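Local coordinates for protein glutamyl-tRNA synthetase (Methanothermobacter thermautotrophicus, PDB 3AII) that is a class I, non-discriminating glutamyl-tRNA synthetase that probably activates glutamate with ATP and transfers it to the acceptor end of tRNA(Glu), at residues 139-144 with 257-262; 168-173 with 261-266; 438-443 with 493-498. One frame throughout, in Å; residues are numbered along the deposited sequence.

Contact 1 of 3, residues 139-144 with 257-262; sequences DPRRVD and VEAEHP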
# COMPACT_ATOMS: atom_id res chain seq x y z
N ASP A 139 -10.01 18.16 -4.38
CA ASP A 139 -11.28 17.66 -4.92
C ASP A 139 -12.16 17.35 -3.73
O ASP A 139 -11.98 16.31 -3.08
CB ASP A 139 -11.07 16.41 -5.77
CG ASP A 139 -12.37 15.88 -6.38
OD1 ASP A 139 -12.29 14.96 -7.21
OD2 ASP A 139 -13.47 16.39 -6.03
N PRO A 140 -13.08 18.26 -3.42
CA PRO A 140 -13.80 18.16 -2.14
C PRO A 140 -14.62 16.88 -2.01
O PRO A 140 -14.82 16.43 -0.88
CB PRO A 140 -14.71 19.39 -2.14
CG PRO A 140 -14.82 19.80 -3.58
CD PRO A 140 -13.54 19.40 -4.23
N ARG A 141 -15.06 16.31 -3.12
CA ARG A 141 -15.91 15.11 -3.05
C ARG A 141 -15.13 13.81 -2.90
O ARG A 141 -15.73 12.76 -2.69
CB ARG A 141 -16.81 15.02 -4.28
CG ARG A 141 -17.85 16.14 -4.35
CD ARG A 141 -18.93 15.85 -5.38
NE ARG A 141 -19.93 16.91 -5.41
CZ ARG A 141 -19.97 17.89 -6.31
NH1 ARG A 141 -19.07 17.93 -7.29
NH2 ARG A 141 -20.92 18.81 -6.24
N ARG A 142 -13.80 13.89 -3.01
CA ARG A 142 -12.97 12.69 -2.96
C ARG A 142 -12.05 12.66 -1.75
O ARG A 142 -11.06 11.93 -1.73
CB ARG A 142 -12.12 12.57 -4.23
CG ARG A 142 -12.92 12.72 -5.52
CD ARG A 142 -13.78 11.50 -5.80
NE ARG A 142 -14.87 11.80 -6.74
CZ ARG A 142 -14.69 12.05 -8.03
NH1 ARG A 142 -13.47 12.04 -8.56
NH2 ARG A 142 -15.74 12.31 -8.80
N VAL A 143 -12.38 13.45 -0.74
CA VAL A 143 -11.56 13.47 0.47
C VAL A 143 -12.11 12.54 1.55
O VAL A 143 -13.28 12.62 1.93
CB VAL A 143 -11.47 14.88 1.05
CG1 VAL A 143 -10.76 14.84 2.40
CG2 VAL A 143 -10.76 15.81 0.06
N ASP A 144 -11.24 11.68 2.06
CA ASP A 144 -11.55 10.87 3.23
C ASP A 144 -10.89 11.53 4.43
O ASP A 144 -9.67 11.58 4.54
CB ASP A 144 -11.03 9.45 3.04
CG ASP A 144 -11.40 8.54 4.19
OD1 ASP A 144 -11.05 7.35 4.14
OD2 ASP A 144 -12.03 9.03 5.15
N VAL A 257 -17.01 24.15 -8.06
CA VAL A 257 -17.59 22.94 -7.46
C VAL A 257 -18.38 23.34 -6.24
O VAL A 257 -17.85 23.98 -5.33
CB VAL A 257 -16.49 21.95 -7.01
CG1 VAL A 257 -17.11 20.66 -6.43
CG2 VAL A 257 -15.53 21.65 -8.16
N GLU A 258 -19.66 22.99 -6.22
CA GLU A 258 -20.49 23.34 -5.07
C GLU A 258 -20.64 22.13 -4.17
O GLU A 258 -21.57 21.34 -4.32
CB GLU A 258 -21.85 23.86 -5.52
CG GLU A 258 -21.77 25.08 -6.43
CD GLU A 258 -23.15 25.59 -6.81
OE1 GLU A 258 -23.86 26.10 -5.92
OE2 GLU A 258 -23.53 25.47 -8.00
N ALA A 259 -19.69 21.97 -3.26
CA ALA A 259 -19.69 20.81 -2.38
C ALA A 259 -18.95 21.14 -1.10
O ALA A 259 -18.01 21.93 -1.11
CB ALA A 259 -19.03 19.61 -3.08
N GLU A 260 -19.38 20.54 0.00
CA GLU A 260 -18.69 20.71 1.27
C GLU A 260 -17.37 19.96 1.26
O GLU A 260 -17.32 18.76 0.98
CB GLU A 260 -19.56 20.20 2.41
CG GLU A 260 -18.85 20.11 3.75
CD GLU A 260 -19.71 19.46 4.82
OE1 GLU A 260 -20.95 19.54 4.71
OE2 GLU A 260 -19.13 18.86 5.75
N HIS A 261 -16.29 20.67 1.55
CA HIS A 261 -14.98 20.06 1.73
C HIS A 261 -14.86 19.68 3.20
O HIS A 261 -15.27 20.45 4.06
CB HIS A 261 -13.89 21.07 1.37
CG HIS A 261 -12.52 20.46 1.20
ND1 HIS A 261 -11.75 20.08 2.27
CD2 HIS A 261 -11.79 20.21 0.09
CE1 HIS A 261 -10.60 19.60 1.83
NE2 HIS A 261 -10.60 19.67 0.51
N PRO A 262 -14.30 18.50 3.49
CA PRO A 262 -14.25 18.06 4.89
C PRO A 262 -13.34 18.91 5.78
O PRO A 262 -13.58 18.97 6.99
CB PRO A 262 -13.74 16.62 4.79
CG PRO A 262 -14.14 16.19 3.42
CD PRO A 262 -13.97 17.41 2.57
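Pro140 sits at the middle of this contact, and no hydrogen bond crosses between residues 139-144 and 257-262. Pro140 CG meets Val257 CG1 tip to tip at 3.8 Å. Pro140 CB lies 3.8 Å from CD2 of the His261 ring. Arg141, its chain extended from CG to NE, also reaches Val257 tip to tip, with Arg141 NH1 3.5 Å from Val257 CG1. Ala259 CB lies over one face of the guanidinium, off toward the rim, 3.7 Å from Arg141 NE. The charge of this group is met by a salt bridge from NH1 to Glu230. Val143 CG1, anti to its backbone N (chi1 173°), packs on Pro262 CG at 3.8 Å. Val143 CG2 approaches His261 NE2 at 3.9 Å, the side chains crossing at about a right angle. That NE2 is hydrogen-bonded to the backbone O of Asp137, which helps fix the ring. Behind the first shell, Arg142 N bonds Asp139 O at 3.0 Å and closes a type I beta turn with Pro140 and Arg141 at its corners. The first segment links strand 130-135 to helix 147-158, and the second links strands 252-256 and 270-272, which probably belong to the acceptor-binding insertion of the class I catalytic domain. Tyr271 of strand 270-272 touches Pro140, Val257 and His261, while Tyr148 of helix 147-158 touches Val143 and His261.

Contact 2 of 3, residues 168-173 with 261-266; sequences QSDRME and HPRTGT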
# COMPACT_ATOMS: atom_id res chain seq x y z
N GLN A 168 -2.88 21.17 0.47
CA GLN A 168 -3.29 22.07 -0.60
C GLN A 168 -4.55 22.88 -0.28
O GLN A 168 -4.68 24.01 -0.74
CB GLN A 168 -3.44 21.34 -1.94
CG GLN A 168 -2.09 20.91 -2.51
CD GLN A 168 -2.19 20.45 -3.95
OE1 GLN A 168 -3.11 19.73 -4.32
NE2 GLN A 168 -1.25 20.89 -4.78
N SER A 169 -5.45 22.33 0.53
CA SER A 169 -6.67 23.07 0.84
C SER A 169 -6.39 24.27 1.75
O SER A 169 -7.25 25.13 1.92
CB SER A 169 -7.75 22.16 1.43
OG SER A 169 -7.31 21.56 2.62
N ASP A 170 -5.18 24.34 2.31
CA ASP A 170 -4.77 25.52 3.07
C ASP A 170 -4.25 26.61 2.16
O ASP A 170 -3.95 27.73 2.61
CB ASP A 170 -3.63 25.17 4.03
CG ASP A 170 -4.10 24.47 5.29
OD1 ASP A 170 -3.29 23.71 5.86
OD2 ASP A 170 -5.25 24.69 5.72
N ARG A 171 -4.12 26.29 0.87
CA ARG A 171 -3.44 27.17 -0.08
C ARG A 171 -4.36 27.81 -1.12
O ARG A 171 -3.88 28.33 -2.12
CB ARG A 171 -2.30 26.40 -0.78
CG ARG A 171 -1.21 25.94 0.20
CD ARG A 171 -0.15 25.03 -0.43
NE ARG A 171 0.59 25.66 -1.53
CZ ARG A 171 1.63 26.48 -1.37
NH1 ARG A 171 2.05 26.80 -0.14
NH2 ARG A 171 2.24 27.00 -2.42
N MET A 172 -5.67 27.78 -0.88
CA MET A 172 -6.58 28.29 -1.92
C MET A 172 -6.25 29.72 -2.38
O MET A 172 -6.26 30.00 -3.58
CB MET A 172 -8.05 28.18 -1.46
CG MET A 172 -8.44 26.78 -1.02
SD MET A 172 -8.40 25.62 -2.40
CE MET A 172 -9.65 26.37 -3.42
N GLU A 173 -5.96 30.63 -1.45
CA GLU A 173 -5.68 32.01 -1.84
C GLU A 173 -4.41 32.12 -2.67
O GLU A 173 -4.25 33.04 -3.46
CB GLU A 173 -5.63 32.93 -0.61
CG GLU A 173 -6.94 32.96 0.15
CD GLU A 173 -8.04 33.66 -0.64
OE1 GLU A 173 -7.72 34.44 -1.57
OE2 GLU A 173 -9.23 33.42 -0.32
N HIS A 261 -16.29 20.67 1.55
CA HIS A 261 -14.98 20.06 1.73
C HIS A 261 -14.86 19.68 3.20
O HIS A 261 -15.27 20.45 4.06
CB HIS A 261 -13.89 21.07 1.37
CG HIS A 261 -12.52 20.46 1.20
ND1 HIS A 261 -11.75 20.08 2.27
CD2 HIS A 261 -11.79 20.21 0.09
CE1 HIS A 261 -10.60 19.60 1.83
NE2 HIS A 261 -10.60 19.67 0.51
N PRO A 262 -14.30 18.50 3.49
CA PRO A 262 -14.25 18.06 4.89
C PRO A 262 -13.34 18.91 5.78
O PRO A 262 -13.58 18.97 6.99
CB PRO A 262 -13.74 16.62 4.79
CG PRO A 262 -14.14 16.19 3.42
CD PRO A 262 -13.97 17.41 2.57
N ARG A 263 -12.33 19.55 5.21
CA ARG A 263 -11.50 20.50 5.97
C ARG A 263 -12.04 21.92 5.98
O ARG A 263 -12.19 22.53 7.04
CB ARG A 263 -10.07 20.53 5.43
CG ARG A 263 -9.16 19.50 6.03
CD ARG A 263 -7.71 19.66 5.56
NE ARG A 263 -6.87 20.36 6.52
CZ ARG A 263 -6.42 21.61 6.39
NH1 ARG A 263 -6.73 22.33 5.31
NH2 ARG A 263 -5.65 22.13 7.33
N THR A 264 -12.31 22.46 4.80
CA THR A 264 -12.63 23.87 4.66
C THR A 264 -14.13 24.14 4.55
O THR A 264 -14.55 25.28 4.37
CB THR A 264 -11.92 24.48 3.44
OG1 THR A 264 -12.34 23.78 2.26
CG2 THR A 264 -10.41 24.34 3.58
N GLY A 265 -14.94 23.09 4.65
CA GLY A 265 -16.38 23.26 4.64
C GLY A 265 -16.92 23.83 3.34
O GLY A 265 -16.65 23.29 2.27
N THR A 266 -17.68 24.92 3.44
CA THR A 266 -18.24 25.56 2.25
C THR A 266 -17.59 26.92 1.98
O THR A 266 -18.13 27.76 1.27
CB THR A 266 -19.76 25.75 2.37
OG1 THR A 266 -20.06 26.51 3.54
CG2 THR A 266 -20.46 24.39 2.44
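Arg263 reaches over to residues 168-173 with its chain bent at chi3 (99°), which turns the guanidinium end-on to Asp170. NH1 and NH2 both bond one oxygen, Asp170 OD2. Arg263 NH1 is 2.8 Å from Asp170 OD2, which it meets from above the carboxylate plane. Arg263 NH2 points at the syn lone pair of Asp170 OD2, at 3.1 Å. OD2 lies in the guanidinium plane, but the two flat groups stand 76° apart, so OD1 gets just a weak bond from NH2. Arg263 NH1 also donates to Ser169 OG at 2.9 Å. This hydroxyl takes the crowded position between its backbone N and carbonyl carbon (chi1 60°), and is also hydrogen-bonded to Asp137 OD2. In place of Arg263 an alanine has no guanidinium for Asp170 and Ser169, and would probably leave this loop held less firmly against the short 3-10 segment 168-170. Within the loop, Arg263 N donates to His261 ND1 at 3.0 Å, nearly in the ring plane, and His261 N bonds Gly265 O at 2.7 Å. Thr264 CG2, beside its backbone N, packs at 3.7 Å on Ser169 O. The 3-10 segment leads from strand 164-167 into helix 172-184. Arg263 also touches Ile167 of that strand and Tyr148 of helix 147-158, and Thr264 and Met172 both rest on Tyr271 of strand 270-272.

Contact 3 of 3, residues 438-443 with 493-498; sequences RVLELR and WVPAES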
# COMPACT_ATOMS: atom_id res chain seq x y z
N ARG A 438 11.09 -26.06 22.22
CA ARG A 438 9.78 -26.52 22.68
C ARG A 438 9.88 -27.97 23.16
O ARG A 438 10.68 -28.75 22.63
CB ARG A 438 8.74 -26.45 21.56
CG ARG A 438 8.57 -25.09 20.91
CD ARG A 438 8.95 -25.14 19.43
NE ARG A 438 7.97 -25.91 18.66
CZ ARG A 438 8.12 -26.22 17.38
NH1 ARG A 438 7.17 -26.89 16.74
NH2 ARG A 438 9.23 -25.87 16.74
N VAL A 439 9.08 -28.32 24.16
CA VAL A 439 9.00 -29.68 24.65
C VAL A 439 7.58 -30.13 24.48
O VAL A 439 6.66 -29.53 25.04
CB VAL A 439 9.41 -29.78 26.13
CG1 VAL A 439 9.38 -31.23 26.60
CG2 VAL A 439 10.80 -29.18 26.30
N LEU A 440 7.41 -31.17 23.68
CA LEU A 440 6.09 -31.70 23.38
C LEU A 440 5.99 -33.09 23.98
O LEU A 440 6.84 -33.94 23.73
CB LEU A 440 5.89 -31.80 21.88
CG LEU A 440 5.97 -30.48 21.12
CD1 LEU A 440 5.64 -30.65 19.66
CD2 LEU A 440 5.02 -29.49 21.74
N GLU A 441 4.95 -33.30 24.78
CA GLU A 441 4.79 -34.57 25.46
C GLU A 441 3.75 -35.43 24.73
O GLU A 441 2.55 -35.18 24.81
CB GLU A 441 4.36 -34.34 26.91
CG GLU A 441 5.30 -33.45 27.72
CD GLU A 441 6.50 -34.20 28.27
OE1 GLU A 441 6.68 -35.40 27.95
OE2 GLU A 441 7.27 -33.56 29.04
N LEU A 442 4.23 -36.45 24.02
CA LEU A 442 3.33 -37.38 23.36
C LEU A 442 2.95 -38.49 24.35
O LEU A 442 3.82 -39.23 24.81
CB LEU A 442 4.04 -37.98 22.14
CG LEU A 442 3.32 -39.17 21.51
CD1 LEU A 442 2.00 -38.70 20.92
CD2 LEU A 442 4.20 -39.84 20.45
N ARG A 443 1.67 -38.57 24.70
CA ARG A 443 1.24 -39.49 25.76
C ARG A 443 0.24 -40.52 25.26
O ARG A 443 0.24 -41.67 25.72
CB ARG A 443 0.59 -38.73 26.93
CG ARG A 443 1.57 -38.00 27.83
CD ARG A 443 0.83 -37.28 28.95
NE ARG A 443 0.14 -38.21 29.85
CZ ARG A 443 -0.62 -37.83 30.87
NH1 ARG A 443 -0.80 -36.54 31.13
NH2 ARG A 443 -1.20 -38.74 31.64
N TRP A 493 2.05 -31.91 14.22
CA TRP A 493 1.14 -32.55 15.16
C TRP A 493 1.10 -31.78 16.47
O TRP A 493 2.03 -31.03 16.79
CB TRP A 493 1.56 -34.02 15.39
CG TRP A 493 2.93 -34.12 16.00
CD1 TRP A 493 4.13 -33.97 15.36
CD2 TRP A 493 3.23 -34.32 17.38
NE1 TRP A 493 5.17 -34.11 16.27
CE2 TRP A 493 4.64 -34.31 17.52
CE3 TRP A 493 2.45 -34.53 18.52
CZ2 TRP A 493 5.27 -34.49 18.75
CZ3 TRP A 493 3.08 -34.71 19.74
CH2 TRP A 493 4.48 -34.70 19.85
N VAL A 494 0.02 -31.95 17.22
CA VAL A 494 -0.14 -31.30 18.52
C VAL A 494 -0.61 -32.31 19.57
O VAL A 494 -1.60 -33.01 19.36
CB VAL A 494 -1.18 -30.16 18.42
CG1 VAL A 494 -1.29 -29.45 19.77
CG2 VAL A 494 -0.79 -29.16 17.31
N PRO A 495 0.09 -32.40 20.71
CA PRO A 495 -0.35 -33.27 21.80
C PRO A 495 -1.77 -32.89 22.22
O PRO A 495 -2.06 -31.71 22.41
CB PRO A 495 0.62 -32.95 22.94
CG PRO A 495 1.84 -32.38 22.28
CD PRO A 495 1.37 -31.72 21.00
N ALA A 496 -2.65 -33.87 22.38
CA ALA A 496 -4.06 -33.55 22.62
C ALA A 496 -4.29 -32.86 23.97
O ALA A 496 -5.14 -31.97 24.08
CB ALA A 496 -4.91 -34.79 22.51
N GLU A 497 -3.53 -33.26 24.98
CA GLU A 497 -3.80 -32.84 26.35
C GLU A 497 -3.65 -31.34 26.55
O GLU A 497 -4.36 -30.73 27.35
CB GLU A 497 -2.90 -33.58 27.34
CG GLU A 497 -3.27 -35.05 27.53
CD GLU A 497 -2.66 -35.99 26.50
OE1 GLU A 497 -1.98 -35.53 25.56
OE2 GLU A 497 -2.86 -37.21 26.65
N SER A 498 -2.71 -30.74 25.82
CA SER A 498 -2.34 -29.35 26.08
C SER A 498 -2.59 -28.40 24.91
O SER A 498 -2.19 -27.24 24.96
CB SER A 498 -0.87 -29.30 26.48
OG SER A 498 -0.07 -29.87 25.46
O HOH W 1 0.61 -34.50 26.41
O HOH W 2 -0.72 -37.17 23.86
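Glu497 OE1 is gripped by two waters, and both donate to it. Water 1 lies 2.9 Å from Glu497 OE1 and also donates to the backbone O of Glu441, at 2.6 Å. Both its protons are therefore used in joining the two segments. Water 2 lies 2.7 Å from Glu497 OE1 and accepts from Arg443 N at 2.9 Å. The carboxylate is thus tied through water to the backbone of 438-443 at two points, Glu441 O and Arg443 N. A bend at chi2 (85°) in the Glu497 chain goes with this pose. Glu497 OE2 packs against Arg443 CB at 3.8 Å, and the opposite charges are near but form no salt bridge. Pro495 fills the middle: its CB comes to 3.5 Å from Glu441 O, and its CG faces Leu440 CB. Both segments lie in the anticodon-binding part of the enzyme, built from beta barrels as in the related GlnRS. Strand 437-442 pairs with strand 422-427 in a two-stranded hairpin, and strand 489-495 belongs to a different sheet. The segments do not pair as strands; they run 63° apart and meet through side chains. Trp493, its CG in the crowded position (chi1 62°), reaches from the sheet to the side chains of Leu440 and Leu442. Leu440 CB is 3.8 Å from Trp493 CH2, and Leu440 CD1 lies over one face of the indole toward the rim. Leu442 CB is 4.0 Å from Trp493 CH2. Trp493 NE1 is hydrogen-bonded to the backbone O of Ile461, and Phe405 of strand 402-408 meets both this indole and Leu440.

In the fold
Contacts 1 and 2 are neighbours in the catalytic domain, their centres 9 Å apart. Both end on the loop between strands 252-256 and 270-272 and share His261 and Pro262. Contact 1 holds that loop by apolar packing, contact 2 mainly by charge and hydrogen bonds, and both call on Asp137. Contact 3 lies in the anticodon-binding part, across the chain's centre, with its own centre about 59 Å from that of contact 1 and 62 Å from that of contact 2. It joins a hairpin to a sheet, not loop to loop or loop to turn. All three are partly buried. In contact 3 the buried side is aromatic and aliphatic, and the exposed side is bridged by water.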